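Local structure of ethylbenzene dehydrogenase alpha-subunit (Aromatoleum aromaticum, 2IVF) at residues A[121-125]-A[667-671]; A[178-184]-A[707-713]; A[237-243]-A[791-795]. The protein belongs to the molybdopterin oxidoreductase family and binds MGD, MD1 and an iron/sulfur cluster (SF4) as the alpha-subunit of a three-chain enzyme. One frame throughout, in Å; residues are numbered along the deposited sequence.

The first segments follow one another along the chain (121-125, 178-184, 237-243) and so do their partners (667-671, 707-713, 791-795), so the three contacts interleave, each closing a span of more than 500 residues. Interactions 1 and 3 are buried neighbours with centres 13 Å apart: Gly667 O and Ala241 N, 2.9 Å apart, probably form a hydrogen bond, and Pro669 CB packs on Ile792 CD1 at 3.6 Å. Interaction 2 lies apart, its centre 46 Å from each of the others, where the end of helix 163-181 meets strand 709-711. Residues from the early and late parts of the sequence are thus folded together both in the interior and near the surface.

Interaction 1: A[121-125]-A[667-671]; sequences DYNPL and GNPFF
Segment 121-125 is an irregular loop set against 667-671, where the chain enters strand 670-676; the closest CA pair is Tyr122 and Asn668, 8.0 Å apart. Asp121 (chi1 p) opens with an Asx turn, its OD1 accepting from Asn123 N at 3.1 Å, and its carboxylate forms a salt bridge with Arg233 of the beta-subunit. Tyr122 (chi1 m, chi2 77°) points toward the partner. One face of its ring receives the edge of Phe670 in a T-shaped pair, centroids 5.2 Å apart, planes at 90°, with CD2 3.7 Å from Phe670 CE2; Tyr122 OH touches Pro669 CD at 3.4 Å. Pro669 centres an inverse gamma turn, closed by Phe670 N to Asn668 O at 3.0 Å. A cis peptide joins Asn123 to Pro124, and Leu125 follows with positive phi (65°). Its mt side chain sets CD1 3.7 Å from Phe670 CE1 and CD2 3.4 Å from Asn668 ND2. The Asn668 side chain is hydrogen-bonded through OD1 to Tyr261 and through ND2 to Gly90 of the SF4 pocket, so a buried loop packs on a strand start beside that pocket. The beta-subunit meets Asp121, Asn123 and Pro124, and Arg769 and Gln767 of strand 767-769 touch Tyr122 and Phe670.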
loop_
_atom_site.group_PDB
_atom_site.type_symbol
_atom_site.label_atom_id
_atom_site.label_comp_id
_atom_site.label_asym_id
_atom_site.label_seq_id
_atom_site.Cartn_x
_atom_site.Cartn_y
_atom_site.Cartn_z
ATOM N N ASP A 121 5.457 1.716 -21.624
ATOM C CA ASP A 121 4.089 1.283 -21.377
ATOM C C ASP A 121 3.753 1.344 -19.893
ATOM O O ASP A 121 4.575 1.770 -19.052
ATOM C CB ASP A 121 3.799 -0.099 -22.021
ATOM C CG ASP A 121 4.608 -1.262 -21.397
ATOM O OD1 ASP A 121 4.935 -1.203 -20.197
ATOM O OD2 ASP A 121 4.953 -2.251 -22.131
ATOM N N TYR A 122 2.491 1.039 -19.590
ATOM C CA TYR A 122 2.004 1.161 -18.220
ATOM C C TYR A 122 2.073 -0.216 -17.497
ATOM O O TYR A 122 1.637 -0.322 -16.343
ATOM C CB TYR A 122 0.575 1.670 -18.175
ATOM C CG TYR A 122 0.385 3.144 -18.398
ATOM C CD1 TYR A 122 0.464 3.673 -19.665
ATOM C CD2 TYR A 122 0.062 4.007 -17.335
ATOM C CE1 TYR A 122 0.267 5.038 -19.890
ATOM C CE2 TYR A 122 -0.133 5.395 -17.555
ATOM C CZ TYR A 122 -0.047 5.885 -18.829
ATOM O OH TYR A 122 -0.240 7.216 -19.097
ATOM N N ASN A 123 2.608 -1.236 -18.164
ATOM C CA ASN A 123 2.527 -2.589 -17.657
ATOM C C ASN A 123 3.484 -2.846 -16.500
ATOM O O ASN A 123 4.577 -2.285 -16.479
ATOM C CB ASN A 123 2.831 -3.541 -18.766
ATOM C CG ASN A 123 1.756 -3.539 -19.814
ATOM O OD1 ASN A 123 0.574 -3.462 -19.484
ATOM N ND2 ASN A 123 2.152 -3.632 -21.066
ATOM N N PRO A 124 3.134 -3.763 -15.589
ATOM C CA PRO A 124 1.892 -4.511 -15.500
ATOM C C PRO A 124 0.805 -3.852 -14.726
ATOM O O PRO A 124 -0.282 -4.432 -14.630
ATOM C CB PRO A 124 2.310 -5.774 -14.739
ATOM C CG PRO A 124 3.421 -5.331 -13.823
ATOM C CD PRO A 124 4.121 -4.198 -14.564
ATOM N N LEU A 125 1.103 -2.697 -14.140
ATOM C CA LEU A 125 0.213 -2.070 -13.175
ATOM C C LEU A 125 0.105 -2.941 -11.925
ATOM O O LEU A 125 0.892 -3.872 -11.741
ATOM C CB LEU A 125 -1.187 -1.777 -13.782
ATOM C CG LEU A 125 -1.238 -0.723 -14.904
ATOM C CD1 LEU A 125 -2.609 -0.803 -15.588
ATOM C CD2 LEU A 125 -0.873 0.707 -14.376
ATOM N N GLY A 667 -3.603 10.425 -14.379
ATOM C CA GLY A 667 -2.389 9.692 -14.048
ATOM C C GLY A 667 -2.303 8.367 -14.770
ATOM O O GLY A 667 -1.335 8.113 -15.465
ATOM N N ASN A 668 -3.348 7.539 -14.606
ATOM C CA ASN A 668 -3.472 6.257 -15.277
ATOM C C ASN A 668 -4.793 6.376 -16.031
ATOM O O ASN A 668 -5.828 6.014 -15.499
ATOM C CB ASN A 668 -3.561 5.094 -14.303
ATOM C CG ASN A 668 -2.258 4.720 -13.653
ATOM O OD1 ASN A 668 -1.245 5.448 -13.686
ATOM N ND2 ASN A 668 -2.263 3.521 -13.068
ATOM N N PRO A 669 -4.752 6.965 -17.224
ATOM C CA PRO A 669 -5.942 7.509 -17.884
ATOM C C PRO A 669 -6.772 6.509 -18.712
ATOM O O PRO A 669 -7.031 6.707 -19.917
ATOM C CB PRO A 669 -5.361 8.610 -18.748
ATOM C CG PRO A 669 -4.002 8.065 -19.150
ATOM C CD PRO A 669 -3.520 7.184 -18.041
ATOM N N PHE A 670 -7.278 5.497 -18.018
ATOM C CA PHE A 670 -8.042 4.413 -18.646
ATOM C C PHE A 670 -9.040 3.919 -17.652
ATOM O O PHE A 670 -8.722 3.807 -16.435
ATOM C CB PHE A 670 -7.141 3.226 -19.108
ATOM C CG PHE A 670 -5.872 3.060 -18.321
ATOM C CD1 PHE A 670 -5.830 2.284 -17.171
ATOM C CD2 PHE A 670 -4.697 3.644 -18.760
ATOM C CE1 PHE A 670 -4.656 2.151 -16.441
ATOM C CE2 PHE A 670 -3.516 3.536 -18.050
ATOM C CZ PHE A 670 -3.475 2.750 -16.895
ATOM N N PHE A 671 -10.251 3.634 -18.147
ATOM C CA PHE A 671 -11.294 3.020 -17.326
ATOM C C PHE A 671 -11.188 1.524 -17.432
ATOM O O PHE A 671 -10.907 0.981 -18.510
ATOM C CB PHE A 671 -12.663 3.388 -17.880
ATOM C CG PHE A 671 -13.114 4.741 -17.518
ATOM C CD1 PHE A 671 -12.649 5.851 -18.193
ATOM C CD2 PHE A 671 -14.011 4.916 -16.482
ATOM C CE1 PHE A 671 -13.091 7.128 -17.856
ATOM C CE2 PHE A 671 -14.462 6.183 -16.138
ATOM C CZ PHE A 671 -13.993 7.284 -16.838
#

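Interaction 2: A[178-184]-A[707-713]; sequences FEAQGSD and LTEFNDH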
loop_
_atom_site.group_PDB
_atom_site.type_symbol
_atom_site.label_atom_id
_atom_site.label_comp_id
_atom_site.label_asym_id
_atom_site.label_seq_id
_atom_site.Cartn_x
_atom_site.Cartn_y
_atom_site.Cartn_z
ATOM N N PHE A 178 -37.759 13.640 8.881
ATOM C CA PHE A 178 -38.412 14.479 7.873
ATOM C C PHE A 178 -39.710 15.078 8.399
ATOM O O PHE A 178 -39.974 16.238 8.168
ATOM C CB PHE A 178 -38.681 13.694 6.596
ATOM C CG PHE A 178 -37.438 13.431 5.770
ATOM C CD1 PHE A 178 -36.151 13.558 6.320
ATOM C CD2 PHE A 178 -37.561 13.028 4.462
ATOM C CE1 PHE A 178 -35.008 13.299 5.574
ATOM C CE2 PHE A 178 -36.447 12.781 3.690
ATOM C CZ PHE A 178 -35.148 12.900 4.251
ATOM N N GLU A 179 -40.506 14.286 9.105
ATOM C CA GLU A 179 -41.731 14.804 9.715
ATOM C C GLU A 179 -41.432 15.850 10.784
ATOM O O GLU A 179 -42.113 16.860 10.867
ATOM C CB GLU A 179 -42.541 13.658 10.315
ATOM C CG GLU A 179 -43.128 12.741 9.272
ATOM C CD GLU A 179 -44.227 13.408 8.486
ATOM O OE1 GLU A 179 -45.134 13.960 9.136
ATOM O OE2 GLU A 179 -44.174 13.370 7.231
ATOM N N ALA A 180 -40.433 15.600 11.611
ATOM C CA ALA A 180 -40.074 16.540 12.671
ATOM C C ALA A 180 -39.496 17.884 12.167
ATOM O O ALA A 180 -39.796 18.923 12.722
ATOM C CB ALA A 180 -39.088 15.883 13.649
ATOM N N GLN A 181 -38.724 17.871 11.095
ATOM C CA GLN A 181 -37.918 19.043 10.738
ATOM C C GLN A 181 -37.506 19.188 9.268
ATOM O O GLN A 181 -36.607 19.980 8.955
ATOM C CB GLN A 181 -36.634 19.025 11.563
ATOM C CG GLN A 181 -35.682 17.881 11.234
ATOM C CD GLN A 181 -34.396 17.976 11.992
ATOM O OE1 GLN A 181 -34.080 19.023 12.560
ATOM N NE2 GLN A 181 -33.618 16.879 12.007
ATOM N N GLY A 182 -38.138 18.437 8.373
ATOM C CA GLY A 182 -37.749 18.463 6.964
ATOM C C GLY A 182 -36.460 17.736 6.691
ATOM O O GLY A 182 -35.903 17.050 7.559
ATOM N N SER A 183 -35.938 17.952 5.496
ATOM C CA SER A 183 -34.926 17.114 4.961
ATOM C C SER A 183 -33.531 17.390 5.542
ATOM O O SER A 183 -32.617 16.598 5.331
ATOM C CB SER A 183 -34.947 17.236 3.430
ATOM O OG SER A 183 -34.428 18.476 2.981
ATOM N N ASP A 184 -33.358 18.503 6.265
ATOM C CA ASP A 184 -32.054 18.804 6.886
ATOM C C ASP A 184 -31.564 17.790 7.937
ATOM O O ASP A 184 -30.377 17.801 8.308
ATOM C CB ASP A 184 -32.050 20.237 7.467
ATOM C CG ASP A 184 -31.398 21.269 6.525
ATOM O OD1 ASP A 184 -31.029 20.901 5.382
ATOM O OD2 ASP A 184 -31.223 22.448 6.966
ATOM N N LEU A 707 -48.616 8.788 5.868
ATOM C CA LEU A 707 -47.885 10.006 5.558
ATOM C C LEU A 707 -47.686 10.092 4.033
ATOM O O LEU A 707 -47.540 9.048 3.366
ATOM C CB LEU A 707 -46.519 10.004 6.282
ATOM C CG LEU A 707 -46.564 9.922 7.828
ATOM C CD1 LEU A 707 -45.186 9.712 8.456
ATOM C CD2 LEU A 707 -47.260 11.155 8.464
ATOM N N THR A 708 -47.659 11.323 3.498
ATOM C CA THR A 708 -47.563 11.541 2.033
ATOM C C THR A 708 -46.372 12.401 1.574
ATOM O O THR A 708 -45.708 12.067 0.586
ATOM C CB THR A 708 -48.853 12.159 1.460
ATOM O OG1 THR A 708 -49.147 13.400 2.134
ATOM C CG2 THR A 708 -50.030 11.194 1.642
ATOM N N GLU A 709 -46.114 13.496 2.286
ATOM C CA GLU A 709 -45.145 14.487 1.855
ATOM C C GLU A 709 -44.224 14.884 2.982
ATOM O O GLU A 709 -44.638 14.884 4.139
ATOM C CB GLU A 709 -45.879 15.734 1.398
ATOM C CG GLU A 709 -46.429 15.655 0.010
ATOM C CD GLU A 709 -47.286 16.859 -0.316
ATOM O OE1 GLU A 709 -47.999 17.318 0.592
ATOM O OE2 GLU A 709 -47.239 17.338 -1.477
ATOM N N PHE A 710 -42.990 15.246 2.625
ATOM C CA PHE A 710 -42.063 15.903 3.535
ATOM C C PHE A 710 -41.584 17.195 2.895
ATOM O O PHE A 710 -41.641 17.332 1.674
ATOM C CB PHE A 710 -40.872 15.000 3.844
ATOM C CG PHE A 710 -40.078 14.600 2.637
ATOM C CD1 PHE A 710 -40.476 13.536 1.858
ATOM C CD2 PHE A 710 -38.913 15.284 2.289
ATOM C CE1 PHE A 710 -39.741 13.151 0.758
ATOM C CE2 PHE A 710 -38.162 14.900 1.179
ATOM C CZ PHE A 710 -38.572 13.836 0.415
ATOM N N ASN A 711 -41.118 18.133 3.719
ATOM C CA ASN A 711 -40.561 19.409 3.248
ATOM C C ASN A 711 -39.082 19.330 2.963
ATOM O O ASN A 711 -38.308 18.880 3.814
ATOM C CB ASN A 711 -40.703 20.501 4.301
ATOM C CG ASN A 711 -42.099 21.041 4.406
ATOM O OD1 ASN A 711 -43.059 20.438 3.934
ATOM N ND2 ASN A 711 -42.222 22.188 5.038
ATOM N N ASP A 712 -38.654 19.821 1.808
ATOM C CA ASP A 712 -37.215 19.910 1.532
ATOM C C ASP A 712 -36.654 21.132 2.260
ATOM O O ASP A 712 -37.386 21.786 3.001
ATOM C CB ASP A 712 -36.929 19.921 0.022
ATOM C CG ASP A 712 -37.397 21.175 -0.656
ATOM O OD1 ASP A 712 -37.775 22.127 0.050
ATOM O OD2 ASP A 712 -37.397 21.190 -1.896
ATOM N N HIS A 713 -35.370 21.442 2.100
ATOM C CA HIS A 713 -34.807 22.531 2.900
ATOM C C HIS A 713 -35.360 23.918 2.545
ATOM O O HIS A 713 -35.281 24.819 3.363
ATOM C CB HIS A 713 -33.282 22.536 2.941
ATOM C CG HIS A 713 -32.621 23.080 1.715
ATOM N ND1 HIS A 713 -32.621 22.416 0.506
ATOM C CD2 HIS A 713 -31.864 24.188 1.535
ATOM C CE1 HIS A 713 -31.915 23.107 -0.373
ATOM N NE2 HIS A 713 -31.437 24.182 0.228
HETATM O O HOH W 1 -41.460 17.584 6.544
#
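Leu707 leads in, its CD2 3.6 Å from Glu179 OE1 on the last turns of helix 163-181. Glu709 points away; Glu179 OE2 is hydrogen-bonded to Tyr720 OH. Phe710 then points toward the helix, and Phe178 CD2 lies over one face of its ring, 3.4 Å from Phe710 CD2, with centroids 4.7 Å apart and planes inclined at 42°. Strand 709-711 pairs antiparallel with 717-719 as a small hairpin, so this contact lays the hairpin along the end of helix 163-181 and the turn that leads into strand 186-188. At Asn711 a water bridges N (2.9 Å) to Phe178 O (2.6 Å), while O accepts a weak hydrogen bond from Ser183 N at 3.1 Å. The same carbonyl is 3.2 Å from Gly182 CA; a CB there would clash with it, and phi is positive (74°). Asp712 CA lies 3.5 Å from Ser183 OG, which is hydrogen-bonded to Asp211 O. His713 CB touches Asp184 OD1 at 3.7 Å, an oxygen also in a salt bridge with Arg593.

Interaction 3: A[237-243]-A[791-795]; sequences MGYSADN and PIYPM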
loop_
_atom_site.group_PDB
_atom_site.type_symbol
_atom_site.label_atom_id
_atom_site.label_comp_id
_atom_site.label_asym_id
_atom_site.label_seq_id
_atom_site.Cartn_x
_atom_site.Cartn_y
_atom_site.Cartn_z
ATOM N N MET A 237 -6.521 20.003 -12.926
ATOM C CA MET A 237 -5.528 19.905 -14.000
ATOM C C MET A 237 -4.734 18.684 -13.657
ATOM O O MET A 237 -4.565 18.387 -12.483
ATOM C CB MET A 237 -4.624 21.111 -14.017
ATOM C CG MET A 237 -5.393 22.441 -14.128
ATOM S SD MET A 237 -4.225 23.801 -14.038
ATOM C CE MET A 237 -3.924 23.845 -12.272
ATOM N N GLY A 238 -4.243 17.971 -14.668
ATOM C CA GLY A 238 -3.378 16.866 -14.399
ATOM C C GLY A 238 -2.483 16.442 -15.539
ATOM O O GLY A 238 -2.570 16.945 -16.650
ATOM N N TYR A 239 -1.629 15.462 -15.247
ATOM C CA TYR A 239 -0.881 14.823 -16.276
ATOM C C TYR A 239 -0.995 13.335 -16.082
ATOM O O TYR A 239 -1.430 12.860 -15.021
ATOM C CB TYR A 239 0.577 15.288 -16.244
ATOM C CG TYR A 239 1.334 15.090 -14.932
ATOM C CD1 TYR A 239 1.444 16.090 -14.014
ATOM C CD2 TYR A 239 2.021 13.922 -14.677
ATOM C CE1 TYR A 239 2.181 15.943 -12.876
ATOM C CE2 TYR A 239 2.760 13.750 -13.543
ATOM C CZ TYR A 239 2.845 14.752 -12.627
ATOM O OH TYR A 239 3.602 14.581 -11.456
ATOM N N SER A 240 -0.635 12.599 -17.133
ATOM C CA SER A 240 -0.548 11.165 -17.055
ATOM C C SER A 240 0.898 10.821 -16.664
ATOM O O SER A 240 1.813 11.572 -16.974
ATOM C CB SER A 240 -0.916 10.503 -18.374
ATOM O OG SER A 240 -0.127 10.951 -19.497
ATOM N N ALA A 241 1.087 9.667 -16.036
ATOM C CA ALA A 241 2.381 9.364 -15.388
ATOM C C ALA A 241 3.541 9.363 -16.370
ATOM O O ALA A 241 4.687 9.655 -15.959
ATOM C CB ALA A 241 2.317 8.064 -14.619
ATOM N N ASP A 242 3.258 9.016 -17.633
ATOM C CA ASP A 242 4.304 8.952 -18.670
ATOM C C ASP A 242 4.784 10.356 -19.069
ATOM O O ASP A 242 5.833 10.475 -19.684
ATOM C CB ASP A 242 3.893 8.115 -19.893
ATOM C CG ASP A 242 2.604 8.609 -20.579
ATOM O OD1 ASP A 242 1.964 9.532 -20.022
ATOM O OD2 ASP A 242 2.192 8.025 -21.621
ATOM N N ASN A 243 4.062 11.403 -18.625
ATOM C CA ASN A 243 4.497 12.806 -18.795
ATOM C C ASN A 243 5.857 13.041 -18.121
ATOM O O ASN A 243 6.671 13.841 -18.610
ATOM C CB ASN A 243 3.487 13.766 -18.197
ATOM C CG ASN A 243 3.788 15.236 -18.502
ATOM O OD1 ASN A 243 4.000 15.607 -19.653
ATOM N ND2 ASN A 243 3.781 16.075 -17.471
ATOM N N PRO A 791 1.485 11.852 -23.857
ATOM C CA PRO A 791 1.171 12.087 -22.479
ATOM C C PRO A 791 0.255 13.302 -22.256
ATOM O O PRO A 791 0.293 14.298 -22.996
ATOM C CB PRO A 791 2.541 12.277 -21.816
ATOM C CG PRO A 791 3.495 11.567 -22.677
ATOM C CD PRO A 791 2.949 11.775 -24.070
ATOM N N ILE A 792 -0.661 13.099 -21.329
ATOM C CA ILE A 792 -1.594 14.116 -20.899
ATOM C C ILE A 792 -0.789 15.110 -20.109
ATOM O O ILE A 792 -0.052 14.700 -19.281
ATOM C CB ILE A 792 -2.703 13.511 -20.035
ATOM C CG1 ILE A 792 -3.630 12.642 -20.905
ATOM C CG2 ILE A 792 -3.541 14.640 -19.325
ATOM C CD1 ILE A 792 -4.637 11.815 -20.142
ATOM N N TYR A 793 -0.929 16.402 -20.397
ATOM C CA TYR A 793 -0.357 17.456 -19.539
ATOM C C TYR A 793 -1.309 18.649 -19.635
ATOM O O TYR A 793 -2.019 18.809 -20.630
ATOM C CB TYR A 793 1.074 17.870 -19.964
ATOM C CG TYR A 793 1.150 18.538 -21.301
ATOM C CD1 TYR A 793 1.322 17.786 -22.458
ATOM C CD2 TYR A 793 1.081 19.917 -21.436
ATOM C CE1 TYR A 793 1.420 18.391 -23.687
ATOM C CE2 TYR A 793 1.120 20.520 -22.659
ATOM C CZ TYR A 793 1.314 19.762 -23.777
ATOM O OH TYR A 793 1.378 20.350 -24.982
ATOM N N PRO A 794 -1.350 19.463 -18.586
ATOM C CA PRO A 794 -2.326 20.564 -18.568
ATOM C C PRO A 794 -1.805 21.901 -19.017
ATOM O O PRO A 794 -0.605 22.090 -19.184
ATOM C CB PRO A 794 -2.679 20.651 -17.079
ATOM C CG PRO A 794 -1.350 20.470 -16.431
ATOM C CD PRO A 794 -0.590 19.421 -17.324
ATOM N N MET A 795 -2.745 22.823 -19.208
ATOM C CA MET A 795 -2.511 24.253 -19.350
ATOM C C MET A 795 -2.020 24.692 -20.708
ATOM O O MET A 795 -1.700 25.882 -20.898
ATOM C CB MET A 795 -1.614 24.782 -18.239
ATOM C CG MET A 795 -2.113 24.416 -16.843
ATOM S SD MET A 795 -1.113 25.150 -15.550
ATOM C CE MET A 795 -1.612 26.858 -15.689
#
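Ser240 carries the polar core of the contact. Its OG accepts from Ile792 N at 2.9 Å and donates to Asp242 OD1 at 2.6 Å, while its N gives a 3.1 Å hydrogen bond to Ile792 O. Tyr239 CA adds a CA-H...O contact to Ile792 O, 3.1 Å away. Further along, Gly238 O approaches Pro794 CD at 3.2 Å, but Pro794 has no NH to give it. The segments run antiparallel, joining the loop ahead of strand 249-253, part of a four-stranded parallel sheet, to the loop that ends at Met795, the N-cap position of helix 796-800. Tyr239 points sideways, and its OH is hydrogen-bonded to Ser442 O on strand 440-444 of that sheet. Packing closes both ends: Pro791 CB lies 3.3 Å from Asp242 OD1 and 3.6 Å from Asn243 CA, whereas Met237 CB meets Pro794 CB at 3.7 Å and Met237 SD meets Met795 CG at 3.6 Å, both methionines also touching Phe232 of helix 226-232.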